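Intracellular serine protease (Bacillus licheniformis, PDB 4ZOQ) cleaves peptide bonds in a sequence-specific manner as a lanthipeptide protease of the subtilisin-like family, probably acting as a serine endopeptidase. Local coordinates at residues Y117-A122 / I134-G139; K121-A126 / Q156-Y161; D125-G130 / A163-L168. All coordinates share one frame; numbering follows the deposited sequence.

Contact 1: residues Y117-A122 / I134-G139; sequences YNIMKA and INISTG
Ile119, Ile136 and Thr138 join helix 116-128 to the end of strand 133-136 and the loop after it, within the central, mostly parallel sheet fold of the subtilases. The helix belongs to a beta-alpha-beta crossover: after strand 102-110 and the short strand 113-114 it passes over strand 46-51 and leads into the parallel strand 133-136. Ile119 gives up the most surface. Its CG2 sits 4.0 Å from CD1 of Ile136 and 4.1 Å from CG2 of Ile136, so one methyl of the helix residue rests against both branches of the strand residue. The two side chains cross obliquely. In both of them CG2 lies opposite the backbone N and CG1 beside it (chi1 -61° in Ile119 and -52° in Ile136). The CA atoms of Ile119 and Ile136 are 8.3 Å apart, a gap bridged by hydrocarbon. Ile136 also packs on Ile50 of the neighbouring strand, and Ile119 on Tyr155 of helix 146-164. Beyond the strand the chain turns through an inverse gamma turn centred on Ser137, with a weak hydrogen bond from Thr138 N to Ile136 O. The side chain of Thr138 comes to about 5 Å from that of His86 and about 6 Å from that of Asp51, both predicted members of the charge relay system. On its helix-facing side, Thr138 presents a methyl, with CG2 4.2 Å from Ile119 CD1.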
loop_
_atom_site.group_PDB
_atom_site.type_symbol
_atom_site.label_atom_id
_atom_site.label_comp_id
_atom_site.label_asym_id
_atom_site.label_seq_id
_atom_site.Cartn_x
_atom_site.Cartn_y
_atom_site.Cartn_z
ATOM N N TYR B 117 1.186 13.602 -5.268
ATOM C CA TYR B 117 1.416 14.609 -4.240
ATOM C C TYR B 117 0.700 14.221 -2.953
ATOM O O TYR B 117 1.274 14.286 -1.865
ATOM C CB TYR B 117 0.933 15.985 -4.718
ATOM C CG TYR B 117 1.026 17.076 -3.675
ATOM C CD1 TYR B 117 2.224 17.734 -3.447
ATOM C CD2 TYR B 117 -0.075 17.414 -2.882
ATOM C CE1 TYR B 117 2.324 18.723 -2.492
ATOM C CE2 TYR B 117 0.018 18.413 -1.912
ATOM C CZ TYR B 117 1.227 19.058 -1.725
ATOM O OH TYR B 117 1.367 20.044 -0.770
ATOM N N ASN B 118 -0.571 13.859 -3.055
ATOM C CA ASN B 118 -1.275 13.443 -1.844
ATOM C C ASN B 118 -0.734 12.154 -1.228
ATOM O O ASN B 118 -0.871 11.951 -0.016
ATOM C CB ASN B 118 -2.775 13.346 -2.087
ATOM C CG ASN B 118 -3.437 14.699 -2.047
ATOM O OD1 ASN B 118 -2.909 15.632 -1.431
ATOM N ND2 ASN B 118 -4.585 14.828 -2.702
ATOM N N ILE B 119 -0.124 11.291 -2.041
ATOM C CA ILE B 119 0.434 10.067 -1.501
ATOM C C ILE B 119 1.618 10.423 -0.608
ATOM O O ILE B 119 1.766 9.896 0.510
ATOM C CB ILE B 119 0.862 9.074 -2.603
ATOM C CG1 ILE B 119 -0.346 8.682 -3.444
ATOM C CG2 ILE B 119 1.522 7.835 -1.975
ATOM C CD1 ILE B 119 -0.016 7.847 -4.629
ATOM N N MET B 120 2.454 11.329 -1.108
ATOM C CA MET B 120 3.617 11.799 -0.357
ATOM C C MET B 120 3.188 12.476 0.944
ATOM O O MET B 120 3.762 12.217 2.007
ATOM C CB MET B 120 4.444 12.784 -1.189
ATOM C CG MET B 120 4.927 12.227 -2.489
ATOM S SD MET B 120 6.135 13.300 -3.314
ATOM C CE MET B 120 5.663 13.004 -5.024
ATOM N N LYS B 121 2.156 13.311 0.863
ATOM C CA LYS B 121 1.699 14.023 2.043
ATOM C C LYS B 121 1.183 13.027 3.072
ATOM O O LYS B 121 1.473 13.153 4.263
ATOM C CB LYS B 121 0.624 15.030 1.690
ATOM C CG LYS B 121 0.255 15.942 2.840
ATOM C CD LYS B 121 -0.889 16.839 2.413
ATOM C CE LYS B 121 -0.380 18.140 1.828
ATOM N NZ LYS B 121 -1.468 18.964 1.273
ATOM N N ALA B 122 0.435 12.034 2.600
ATOM C CA ALA B 122 -0.066 10.991 3.482
ATOM C C ALA B 122 1.089 10.183 4.078
ATOM O O ALA B 122 1.074 9.840 5.269
ATOM C CB ALA B 122 -1.029 10.071 2.742
ATOM N N ILE B 134 3.436 1.366 6.652
ATOM C CA ILE B 134 2.619 1.987 5.617
ATOM C C ILE B 134 2.375 1.041 4.431
ATOM O O ILE B 134 3.275 0.371 3.929
ATOM C CB ILE B 134 3.260 3.310 5.104
ATOM C CG1 ILE B 134 3.369 4.325 6.253
ATOM C CG2 ILE B 134 2.469 3.898 3.928
ATOM C CD1 ILE B 134 4.201 5.544 5.926
ATOM N N ASN B 135 1.135 0.974 3.997
ATOM C CA ASN B 135 0.810 0.192 2.826
ATOM C C ASN B 135 0.276 1.088 1.722
ATOM O O ASN B 135 -0.724 1.791 1.930
ATOM C CB ASN B 135 -0.220 -0.877 3.173
ATOM C CG ASN B 135 -0.530 -1.762 2.002
ATOM O OD1 ASN B 135 0.107 -2.810 1.787
ATOM N ND2 ASN B 135 -1.484 -1.333 1.207
ATOM N N ILE B 136 0.908 1.044 0.549
ATOM C CA ILE B 136 0.414 1.826 -0.589
ATOM C C ILE B 136 0.054 0.905 -1.772
ATOM O O ILE B 136 0.907 0.560 -2.589
ATOM C CB ILE B 136 1.454 2.893 -1.061
ATOM C CG1 ILE B 136 1.938 3.759 0.097
ATOM C CG2 ILE B 136 0.860 3.800 -2.131
ATOM C CD1 ILE B 136 3.168 4.607 -0.238
ATOM N N SER B 137 -1.217 0.519 -1.860
ATOM C CA SER B 137 -1.656 -0.430 -2.888
ATOM C C SER B 137 -2.118 0.294 -4.147
ATOM O O SER B 137 -3.232 0.090 -4.637
ATOM C CB SER B 137 -2.787 -1.341 -2.364
ATOM O OG SER B 137 -2.287 -2.432 -1.611
ATOM N N THR B 138 -1.251 1.149 -4.656
ATOM C CA THR B 138 -1.533 1.916 -5.858
ATOM C C THR B 138 -0.203 2.469 -6.343
ATOM O O THR B 138 0.804 2.418 -5.630
ATOM C CB THR B 138 -2.551 3.046 -5.599
ATOM O OG1 THR B 138 -2.954 3.639 -6.842
ATOM C CG2 THR B 138 -1.979 4.107 -4.643
ATOM N N GLY B 139 -0.174 2.961 -7.569
ATOM C CA GLY B 139 1.058 3.482 -8.124
ATOM C C GLY B 139 0.776 4.213 -9.415
ATOM O O GLY B 139 -0.350 4.192 -9.907
#

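Contact 2: residues K121-A126 / Q156-Y161; sequences KAMVDA and QRAANY
Met123 and Ala158 meet between helices 116-128 and 146-164, which run side by side on one face of the subtilase sheet. Their axes come within 9.3 Å here, and they run nearly parallel, at 14°. Met123 starts toward the partner helix: its CB lies 4.5 Å from Ala158 CB. CG passes 3.9 Å from CD1 of Ile136, on the sheet. SD rests against the same isoleucine methyl and also lies 4.1 Å from Ala158 CB. A bend at the last torsion (chi3 69°) swings CE round to the other helix, where it settles 3.9 Å from Ala159 N and also touches the carbonyl carbon and CB of Ala158. Beside the small alanine the terminal methyl thus comes up against the backbone. The next residue, Val124, turns CG1 obliquely to the ring of Tyr161, about a turn beyond Ala158, 3.7 Å from CE2, the two side chains crossing at about a right angle. The phenol oxygen probably pairs with Asn128 OD1, though the modelled distance is too short to be trusted, and Glu60 of another chain packs on both Val124 and Tyr161. Across the two segments no hydrogen bond forms, which implies that shape and hydrophobic burial hold this helix pair together here.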
loop_
_atom_site.group_PDB
_atom_site.type_symbol
_atom_site.label_atom_id
_atom_site.label_comp_id
_atom_site.label_asym_id
_atom_site.label_seq_id
_atom_site.Cartn_x
_atom_site.Cartn_y
_atom_site.Cartn_z
ATOM N N LYS B 121 2.156 13.311 0.863
ATOM C CA LYS B 121 1.699 14.023 2.043
ATOM C C LYS B 121 1.183 13.027 3.072
ATOM O O LYS B 121 1.473 13.153 4.263
ATOM C CB LYS B 121 0.624 15.030 1.690
ATOM C CG LYS B 121 0.255 15.942 2.840
ATOM C CD LYS B 121 -0.889 16.839 2.413
ATOM C CE LYS B 121 -0.380 18.140 1.828
ATOM N NZ LYS B 121 -1.468 18.964 1.273
ATOM N N ALA B 122 0.435 12.034 2.600
ATOM C CA ALA B 122 -0.066 10.991 3.482
ATOM C C ALA B 122 1.089 10.183 4.078
ATOM O O ALA B 122 1.074 9.840 5.269
ATOM C CB ALA B 122 -1.029 10.071 2.742
ATOM N N MET B 123 2.120 9.933 3.288
ATOM C CA MET B 123 3.250 9.186 3.810
ATOM C C MET B 123 3.841 9.937 4.983
ATOM O O MET B 123 4.053 9.374 6.065
ATOM C CB MET B 123 4.325 8.967 2.733
ATOM C CG MET B 123 3.939 7.943 1.660
ATOM S SD MET B 123 5.151 7.829 0.310
ATOM C CE MET B 123 6.581 7.078 1.114
ATOM N N VAL B 124 4.071 11.226 4.780
ATOM C CA VAL B 124 4.735 12.011 5.788
ATOM C C VAL B 124 3.870 12.129 7.031
ATOM O O VAL B 124 4.343 11.935 8.157
ATOM C CB VAL B 124 5.095 13.390 5.243
ATOM C CG1 VAL B 124 5.633 14.255 6.366
ATOM C CG2 VAL B 124 6.136 13.225 4.164
ATOM N N ASP B 125 2.591 12.403 6.832
ATOM C CA ASP B 125 1.676 12.492 7.963
ATOM C C ASP B 125 1.652 11.188 8.731
ATOM O O ASP B 125 1.742 11.191 9.960
ATOM C CB ASP B 125 0.260 12.864 7.506
ATOM C CG ASP B 125 0.145 14.324 7.074
ATOM O OD1 ASP B 125 1.047 15.122 7.411
ATOM O OD2 ASP B 125 -0.840 14.675 6.398
ATOM N N ALA B 126 1.557 10.077 8.004
ATOM C CA ALA B 126 1.456 8.759 8.623
ATOM C C ALA B 126 2.666 8.480 9.522
ATOM O O ALA B 126 2.522 7.917 10.622
ATOM C CB ALA B 126 1.311 7.666 7.536
ATOM N N GLN B 156 11.137 10.217 -3.490
ATOM C CA GLN B 156 12.247 9.567 -2.820
ATOM C C GLN B 156 12.505 10.210 -1.452
ATOM O O GLN B 156 12.918 9.535 -0.504
ATOM C CB GLN B 156 13.497 9.619 -3.714
ATOM C CG GLN B 156 14.663 8.805 -3.224
ATOM C CD GLN B 156 14.324 7.313 -3.062
ATOM O OE1 GLN B 156 14.141 6.582 -4.048
ATOM N NE2 GLN B 156 14.245 6.862 -1.816
ATOM N N ARG B 157 12.217 11.501 -1.329
ATOM C CA ARG B 157 12.447 12.171 -0.058
ATOM C C ARG B 157 11.430 11.709 0.957
ATOM O O ARG B 157 11.770 11.473 2.110
ATOM C CB ARG B 157 12.349 13.686 -0.224
ATOM C CG ARG B 157 13.512 14.346 -0.910
ATOM C CD ARG B 157 13.304 15.857 -0.933
ATOM N NE ARG B 157 14.361 16.547 -1.659
ATOM C CZ ARG B 157 14.440 17.868 -1.800
ATOM N NH1 ARG B 157 13.500 18.655 -1.292
ATOM N NH2 ARG B 157 15.459 18.401 -2.465
ATOM N N ALA B 158 10.200 11.498 0.505
ATOM C CA ALA B 158 9.159 10.936 1.355
ATOM C C ALA B 158 9.568 9.558 1.865
ATOM O O ALA B 158 9.434 9.250 3.064
ATOM C CB ALA B 158 7.842 10.855 0.595
ATOM N N ALA B 159 10.114 8.749 0.967
ATOM C CA ALA B 159 10.533 7.409 1.330
ATOM C C ALA B 159 11.696 7.456 2.305
ATOM O O ALA B 159 11.766 6.661 3.263
ATOM C CB ALA B 159 10.902 6.605 0.081
ATOM N N ASN B 160 12.608 8.394 2.067
ATOM C CA ASN B 160 13.724 8.600 2.980
ATOM C C ASN B 160 13.228 8.986 4.383
ATOM O O ASN B 160 13.740 8.522 5.413
ATOM C CB ASN B 160 14.645 9.692 2.417
ATOM C CG ASN B 160 15.426 9.234 1.154
ATOM O OD1 ASN B 160 15.319 8.087 0.696
ATOM N ND2 ASN B 160 16.214 10.136 0.604
ATOM N N TYR B 161 12.195 9.810 4.424
ATOM C CA TYR B 161 11.671 10.279 5.699
ATOM C C TYR B 161 11.065 9.138 6.529
ATOM O O TYR B 161 11.321 9.035 7.729
ATOM C CB TYR B 161 10.652 11.384 5.460
ATOM C CG TYR B 161 10.159 12.054 6.702
ATOM C CD1 TYR B 161 10.992 12.887 7.448
ATOM C CD2 TYR B 161 8.844 11.888 7.116
ATOM C CE1 TYR B 161 10.516 13.530 8.598
ATOM C CE2 TYR B 161 8.362 12.512 8.238
ATOM C CZ TYR B 161 9.191 13.333 8.982
ATOM O OH TYR B 161 8.659 13.939 10.100
#

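Contact 3: residues D125-G130 / A163-L168; sequences DAVNDG and AKHQVL
Val127 CG1 reaches across to His165, 3.8 Å from CB and 3.9 Å from CG, and approaches the imidazole obliquely. The two side chains cross at about a right angle. Val167 CG2 lies 4.3 Å from the same methyl and about as near to Val127 CG2, so both branches face that valine while CG1 alone meets the histidine. CG1 is placed by a first torsion that sets it opposite the backbone N (chi1 174°). The imidazole in turn is steadied from its own helix: ND1 of His165 is hydrogen-bonded to Tyr161 O, and the Tyr161 ring meets it with planes at about 60°. Helices 116-128 and 146-164 both finish here, each in a Schellman motif, before the chain enters the neighbouring parallel strands 133-136 and 168-172 of the subtilase sheet. Gly130 is the residue of positive phi that ends the first helix, with Gly130 N hydrogen-bonded to Val127 O at 3.2 Å. Gln166 does the same for the second, with Gln166 N 3.1 Å from Ala163 O, and the reversal brings Val167 round to face Val127. Further out, Leu168 shares backbone hydrogen bonds with Glu132 and Ile134, which start the pairing of strands 168-172 and 133-136. At the end of the first helix, Asp129 OD2 is hydrogen-bonded to Tyr106 OH, while Asn128 ND2 is hydrogen-bonded to Glu60 OE2 of another chain.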
loop_
_atom_site.group_PDB
_atom_site.type_symbol
_atom_site.label_atom_id
_atom_site.label_comp_id
_atom_site.label_asym_id
_atom_site.label_seq_id
_atom_site.Cartn_x
_atom_site.Cartn_y
_atom_site.Cartn_z
ATOM N N ASP B 125 2.591 12.403 6.832
ATOM C CA ASP B 125 1.676 12.492 7.963
ATOM C C ASP B 125 1.652 11.188 8.731
ATOM O O ASP B 125 1.742 11.191 9.960
ATOM C CB ASP B 125 0.260 12.864 7.506
ATOM C CG ASP B 125 0.145 14.324 7.074
ATOM O OD1 ASP B 125 1.047 15.122 7.411
ATOM O OD2 ASP B 125 -0.840 14.675 6.398
ATOM N N ALA B 126 1.557 10.077 8.004
ATOM C CA ALA B 126 1.456 8.759 8.623
ATOM C C ALA B 126 2.666 8.480 9.522
ATOM O O ALA B 126 2.522 7.917 10.622
ATOM C CB ALA B 126 1.311 7.666 7.536
ATOM N N VAL B 127 3.846 8.897 9.052
ATOM C CA VAL B 127 5.077 8.804 9.834
ATOM C C VAL B 127 4.972 9.630 11.121
ATOM O O VAL B 127 5.237 9.137 12.229
ATOM C CB VAL B 127 6.294 9.303 9.025
ATOM C CG1 VAL B 127 7.522 9.343 9.890
ATOM C CG2 VAL B 127 6.548 8.407 7.823
ATOM N N ASN B 128 4.591 10.898 10.964
ATOM C CA ASN B 128 4.488 11.824 12.100
ATOM C C ASN B 128 3.399 11.403 13.112
ATOM O O ASN B 128 3.465 11.781 14.284
ATOM C CB ASN B 128 4.218 13.250 11.602
ATOM C CG ASN B 128 5.408 13.857 10.839
ATOM O OD1 ASN B 128 6.550 13.386 10.923
ATOM N ND2 ASN B 128 5.128 14.902 10.077
ATOM N N ASP B 129 2.423 10.611 12.655
ATOM C CA ASP B 129 1.316 10.101 13.491
ATOM C C ASP B 129 1.602 8.790 14.214
ATOM O O ASP B 129 0.698 8.161 14.747
ATOM C CB ASP B 129 0.058 9.907 12.642
ATOM C CG ASP B 129 -0.420 11.197 12.008
ATOM O OD1 ASP B 129 -0.081 12.279 12.543
ATOM O OD2 ASP B 129 -1.110 11.139 10.963
ATOM N N GLY B 130 2.847 8.357 14.183
ATOM C CA GLY B 130 3.270 7.199 14.932
ATOM C C GLY B 130 2.967 5.841 14.312
ATOM O O GLY B 130 3.070 4.841 15.009
ATOM N N ALA B 163 11.868 5.925 6.253
ATOM C CA ALA B 163 13.005 5.059 6.584
ATOM C C ALA B 163 13.797 5.624 7.756
ATOM O O ALA B 163 14.269 4.888 8.641
ATOM C CB ALA B 163 13.912 4.901 5.379
ATOM N N LYS B 164 13.925 6.947 7.751
ATOM C CA LYS B 164 14.670 7.633 8.781
ATOM C C LYS B 164 14.023 7.437 10.135
ATOM O O LYS B 164 14.716 7.304 11.154
ATOM C CB LYS B 164 14.741 9.130 8.475
ATOM C CG LYS B 164 15.632 9.865 9.437
ATOM C CD LYS B 164 15.537 11.378 9.304
ATOM C CE LYS B 164 16.156 12.031 10.549
ATOM N NZ LYS B 164 15.642 13.415 10.784
ATOM N N HIS B 165 12.698 7.311 10.125
ATOM C CA HIS B 165 11.961 7.131 11.357
ATOM C C HIS B 165 11.555 5.692 11.608
ATOM O O HIS B 165 10.662 5.424 12.419
ATOM C CB HIS B 165 10.725 8.025 11.375
ATOM C CG HIS B 165 11.036 9.483 11.532
ATOM N ND1 HIS B 165 11.366 10.302 10.472
ATOM C CD2 HIS B 165 11.126 10.255 12.647
ATOM C CE1 HIS B 165 11.602 11.525 10.923
ATOM N NE2 HIS B 165 11.473 11.519 12.240
ATOM N N GLN B 166 12.262 4.775 10.953
ATOM C CA GLN B 166 12.071 3.342 11.150
ATOM C C GLN B 166 10.658 2.837 10.778
ATOM O O GLN B 166 10.160 1.870 11.348
ATOM C CB GLN B 166 12.389 3.005 12.612
ATOM C CG GLN B 166 13.799 3.443 13.015
ATOM C CD GLN B 166 14.863 2.699 12.239
ATOM O OE1 GLN B 166 14.664 1.554 11.843
ATOM N NE2 GLN B 166 15.995 3.341 12.013
ATOM N N VAL B 167 10.033 3.476 9.793
ATOM C CA VAL B 167 8.720 3.056 9.325
ATOM C C VAL B 167 8.808 2.275 8.008
ATOM O O VAL B 167 9.334 2.780 7.017
ATOM C CB VAL B 167 7.794 4.249 9.111
ATOM C CG1 VAL B 167 6.449 3.766 8.698
ATOM C CG2 VAL B 167 7.712 5.085 10.372
ATOM N N LEU B 168 8.278 1.053 8.007
ATOM C CA LEU B 168 8.247 0.220 6.809
ATOM C C LEU B 168 7.184 0.696 5.847
ATOM O O LEU B 168 6.098 1.110 6.266
ATOM C CB LEU B 168 7.979 -1.225 7.187
ATOM C CG LEU B 168 9.169 -1.783 7.951
ATOM C CD1 LEU B 168 8.748 -2.967 8.773
ATOM C CD2 LEU B 168 10.258 -2.157 6.964
#

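In the fold
All three contacts use helix 116-128, taken in order from its N-terminal part to its C-terminal end. Contact 1 packs it on strand 133-136, close to the predicted catalytic residues; contacts 2 and 3 set it against helix 146-164 and the turn that follows. Contacts 1 and 2 are mostly buried, with Thr138 and Tyr161 partly exposed, whereas contact 3 combines two buried valines with an exposed histidine. None has a hydrogen bond between its segments, but the apolar surfaces differ: branched aliphatics and a threonine methyl, then thioether and phenol ring, then valine and imidazole. Ile134 links them, its CD1 3.9 Å from Ala126 CB and its CG1 4.0 Å from Val167 CG1.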